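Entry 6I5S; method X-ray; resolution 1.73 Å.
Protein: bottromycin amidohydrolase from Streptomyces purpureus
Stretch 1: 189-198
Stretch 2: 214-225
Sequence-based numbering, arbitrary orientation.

Stretch 1 189-198: ERPVFEALVR
Stretch 2 214-225: AVRLDVALRTMR

In the bottromycin amidohydrolase, residues 190-198 form a helix, preceded by Glu189 at the N-cap position, that runs nearly parallel to the shorter helix 217-223, with Arg216 at the N-cap position. The axes cross at 18° and approach to 11.4 Å. Both helices have regular phi/psi values near -63/-43, except that Arg222 (-87/-10) and Thr223 (-111/-24) loosen the end of the second. Ahead of that helix the chain is extended at Val215 (-117/134) and Arg216 (-60/141). In the register, Arg190 CA lies nearest Ala214 CA (5.4 Å) and Val197 CA nearest Thr223 CA (6.5 Å). No direct hydrogen bond joins the stretches; packing that buries 402 Å² and one bridging water connect them.

Phe193 is the centre of the contact. Its CA-to-CB bond points toward stretch 2, and chi1 of 178° (t) with chi2 of 88° carries the ring between Val215 and the end of the second helix. Val215, also t (174°), lays CG2 over one ring face, 3.7 Å from Phe193 CG and 4.1 Å from the ring centroid, a CH-pi contact 28° off the normal. A branched aliphatic residue suits this place because it offers a methyl group to the flat surface. At the ring edge, Phe193 CZ lies 3.9 Å from Met224 CG and 3.5 Å from Thr223 OG1. Met224 (m, t, p; chi3 64°) brings SD to 5.1 Å from the Phe193 centroid, 77° off the normal. Val219, t at 174°, adds a looser apolar contact, its CG1 4.4 Å from Phe193 CE2. Ala220, whose CA-to-CB bond points sideways, lets Phe193 CZ come within 4.4 Å of its CA.

Thr223 takes the p rotamer (58°), in which OG1 donates to Val219 O one turn earlier (2.8 Å). The hydroxyl is therefore satisfied within its own helix although it lies beside an aromatic edge. One turn beyond Phe193, Val197 in the m rotamer (-64°) sets CG2 4.0 Å from Thr223 CB and extends the apolar contact.

At the other end the packing gives way to polar groups. Arg190 CB lies 3.4 Å from Ala214 O, and Arg190 CB and Ala214 CB are 4.2 Å apart. The arginine follows t, t, p (-172°, -156°, 62°) with chi4 of -106°, so its end leads away from stretch 2. A water accepts from Arg190 NH1 (2.8 Å) and donates to Ala214 O (3.0 Å), while Arg190 NE forms a long salt bridge with Glu194 OE2 (3.6 Å).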

# COMPACT_ATOMS: atom_id res chain seq x y z
N GLU A 189 -8.09 -13.05 21.56
CA GLU A 189 -9.14 -13.95 22.02
C GLU A 189 -10.51 -13.39 21.66
O GLU A 189 -10.71 -12.17 21.58
CB GLU A 189 -9.02 -14.15 23.53
CG GLU A 189 -7.79 -14.93 23.96
CD GLU A 189 -7.32 -14.64 25.40
OE1 GLU A 189 -7.16 -13.45 25.81
OE2 GLU A 189 -7.07 -15.63 26.12
N ARG A 190 -11.51 -14.29 21.53
CA ARG A 190 -12.82 -13.84 21.06
C ARG A 190 -13.47 -12.81 21.97
O ARG A 190 -13.97 -11.80 21.46
CB ARG A 190 -13.75 -15.06 20.88
CG ARG A 190 -15.08 -14.69 20.19
CD ARG A 190 -16.23 -15.65 20.51
NE ARG A 190 -16.53 -15.63 21.95
CZ ARG A 190 -16.22 -16.60 22.80
NH1 ARG A 190 -15.61 -17.71 22.37
NH2 ARG A 190 -16.52 -16.46 24.10
N PRO A 191 -13.55 -13.01 23.29
CA PRO A 191 -14.18 -11.99 24.16
C PRO A 191 -13.46 -10.64 24.12
O PRO A 191 -14.07 -9.56 24.26
CB PRO A 191 -14.12 -12.63 25.55
CG PRO A 191 -13.64 -13.95 25.41
CD PRO A 191 -13.08 -14.19 24.05
N VAL A 192 -12.14 -10.68 23.98
CA VAL A 192 -11.35 -9.47 23.88
C VAL A 192 -11.63 -8.76 22.56
O VAL A 192 -11.80 -7.53 22.54
CB VAL A 192 -9.87 -9.80 24.09
CG1 VAL A 192 -9.02 -8.55 23.93
CG2 VAL A 192 -9.63 -10.40 25.50
N PHE A 193 -11.68 -9.50 21.44
CA PHE A 193 -12.05 -8.92 20.16
C PHE A 193 -13.42 -8.23 20.26
O PHE A 193 -13.60 -7.11 19.77
CB PHE A 193 -12.03 -9.98 19.07
CG PHE A 193 -12.45 -9.47 17.73
CD1 PHE A 193 -11.52 -8.92 16.88
CD2 PHE A 193 -13.77 -9.53 17.35
CE1 PHE A 193 -11.92 -8.47 15.61
CE2 PHE A 193 -14.18 -9.11 16.11
CZ PHE A 193 -13.27 -8.56 15.25
N GLU A 194 -14.40 -8.90 20.86
CA GLU A 194 -15.75 -8.34 20.90
C GLU A 194 -15.77 -7.04 21.66
O GLU A 194 -16.46 -6.08 21.27
CB GLU A 194 -16.74 -9.33 21.54
CG GLU A 194 -17.02 -10.53 20.69
CD GLU A 194 -17.86 -11.61 21.37
OE1 GLU A 194 -18.29 -11.49 22.55
OE2 GLU A 194 -18.10 -12.63 20.69
N ALA A 195 -15.07 -7.01 22.80
CA ALA A 195 -14.97 -5.78 23.58
C ALA A 195 -14.24 -4.69 22.81
O ALA A 195 -14.64 -3.52 22.87
CB ALA A 195 -14.28 -6.04 24.90
N LEU A 196 -13.16 -5.06 22.09
CA LEU A 196 -12.36 -4.09 21.34
C LEU A 196 -13.18 -3.46 20.23
O LEU A 196 -13.20 -2.24 20.08
CB LEU A 196 -11.14 -4.79 20.74
CG LEU A 196 -10.29 -4.01 19.75
CD1 LEU A 196 -9.69 -2.84 20.45
CD2 LEU A 196 -9.21 -4.92 19.25
N VAL A 197 -13.90 -4.28 19.45
CA VAL A 197 -14.65 -3.67 18.36
C VAL A 197 -15.84 -2.89 18.88
O VAL A 197 -16.19 -1.85 18.30
CB VAL A 197 -15.05 -4.70 17.27
CG1 VAL A 197 -13.76 -5.27 16.60
CG2 VAL A 197 -15.94 -5.76 17.82
N ARG A 198 -16.46 -3.32 20.01
CA ARG A 198 -17.53 -2.54 20.61
C ARG A 198 -17.01 -1.18 21.06
O ARG A 198 -17.60 -0.13 20.78
CB ARG A 198 -18.12 -3.31 21.80
CG ARG A 198 -19.17 -2.56 22.61
CD ARG A 198 -19.37 -3.26 23.95
NE ARG A 198 -18.15 -3.09 24.74
CZ ARG A 198 -17.74 -3.90 25.70
NH1 ARG A 198 -18.47 -4.98 26.04
NH2 ARG A 198 -16.61 -3.63 26.34
N ALA A 214 -9.92 -17.06 16.54
CA ALA A 214 -11.01 -17.36 17.46
C ALA A 214 -12.29 -16.62 17.13
O ALA A 214 -13.23 -16.64 17.93
CB ALA A 214 -10.60 -17.05 18.89
N VAL A 215 -12.32 -15.92 16.00
CA VAL A 215 -13.47 -15.11 15.60
C VAL A 215 -14.07 -15.65 14.30
O VAL A 215 -13.36 -15.86 13.30
CB VAL A 215 -13.09 -13.64 15.45
CG1 VAL A 215 -14.27 -12.79 14.89
CG2 VAL A 215 -12.62 -13.05 16.83
N ARG A 216 -15.40 -15.75 14.29
CA ARG A 216 -16.15 -16.13 13.10
C ARG A 216 -15.92 -15.14 11.98
O ARG A 216 -15.88 -13.92 12.17
CB ARG A 216 -17.65 -16.19 13.41
CG ARG A 216 -18.09 -17.32 14.39
CD ARG A 216 -19.51 -17.08 14.86
NE ARG A 216 -20.04 -18.15 15.72
CZ ARG A 216 -19.83 -18.24 17.03
NH1 ARG A 216 -19.10 -17.32 17.65
NH2 ARG A 216 -20.36 -19.25 17.73
N LEU A 217 -15.82 -15.65 10.76
CA LEU A 217 -15.54 -14.77 9.64
C LEU A 217 -16.65 -13.74 9.49
O LEU A 217 -16.39 -12.56 9.24
CB LEU A 217 -15.38 -15.56 8.35
CG LEU A 217 -15.29 -14.80 7.07
CD1 LEU A 217 -14.02 -13.97 7.02
CD2 LEU A 217 -15.32 -15.81 5.90
N ASP A 218 -17.90 -14.18 9.62
CA ASP A 218 -19.00 -13.24 9.39
C ASP A 218 -19.00 -12.14 10.44
O ASP A 218 -19.31 -10.99 10.13
CB ASP A 218 -20.34 -13.97 9.39
CG ASP A 218 -20.36 -15.13 10.32
OD1 ASP A 218 -19.60 -16.10 10.06
OD2 ASP A 218 -21.09 -15.07 11.33
N VAL A 219 -18.64 -12.46 11.69
CA VAL A 219 -18.51 -11.43 12.72
C VAL A 219 -17.39 -10.44 12.37
O VAL A 219 -17.54 -9.22 12.51
CB VAL A 219 -18.29 -12.12 14.08
CG1 VAL A 219 -18.01 -11.14 15.15
CG2 VAL A 219 -19.47 -12.99 14.43
N ALA A 220 -16.25 -10.95 11.92
CA ALA A 220 -15.15 -10.07 11.57
C ALA A 220 -15.52 -9.16 10.41
O ALA A 220 -15.18 -7.97 10.41
CB ALA A 220 -13.92 -10.89 11.22
N LEU A 221 -16.21 -9.69 9.40
CA LEU A 221 -16.54 -8.90 8.23
C LEU A 221 -17.47 -7.76 8.57
O LEU A 221 -17.36 -6.68 7.99
CB LEU A 221 -17.20 -9.76 7.15
CG LEU A 221 -16.27 -10.76 6.50
CD1 LEU A 221 -17.13 -11.72 5.58
CD2 LEU A 221 -15.15 -10.13 5.75
N ARG A 222 -18.38 -7.95 9.50
CA ARG A 222 -19.30 -6.87 9.81
C ARG A 222 -18.78 -5.91 10.86
O ARG A 222 -19.40 -4.86 11.05
CB ARG A 222 -20.68 -7.42 10.23
CG ARG A 222 -20.72 -8.25 11.44
CD ARG A 222 -22.24 -8.59 11.80
NE ARG A 222 -22.40 -9.77 12.61
CZ ARG A 222 -22.28 -9.81 13.93
NH1 ARG A 222 -21.96 -8.71 14.61
NH2 ARG A 222 -22.48 -10.97 14.57
N THR A 223 -17.68 -6.20 11.55
CA THR A 223 -17.17 -5.31 12.59
C THR A 223 -15.85 -4.65 12.21
O THR A 223 -15.54 -3.58 12.73
CB THR A 223 -16.97 -6.05 13.93
OG1 THR A 223 -16.07 -7.15 13.76
CG2 THR A 223 -18.28 -6.55 14.50
N MET A 224 -15.07 -5.23 11.31
CA MET A 224 -13.77 -4.66 10.96
C MET A 224 -13.87 -3.76 9.73
O MET A 224 -14.56 -4.06 8.76
CB MET A 224 -12.75 -5.79 10.70
CG MET A 224 -12.45 -6.60 12.00
SD MET A 224 -11.32 -7.99 11.74
CE MET A 224 -9.77 -7.21 11.24
N ARG A 225 -13.15 -2.65 9.78
CA ARG A 225 -13.18 -1.71 8.67
C ARG A 225 -12.56 -2.34 7.42
O ARG A 225 -13.05 -2.13 6.31
CB ARG A 225 -12.44 -0.42 9.03
CG ARG A 225 -12.04 0.55 7.85
CD ARG A 225 -13.24 1.24 7.30
NE ARG A 225 -13.90 2.03 8.32
CZ ARG A 225 -13.55 3.24 8.71
NH1 ARG A 225 -12.49 3.86 8.22
NH2 ARG A 225 -14.29 3.81 9.65
O HOH W 1 -14.47 -18.43 19.95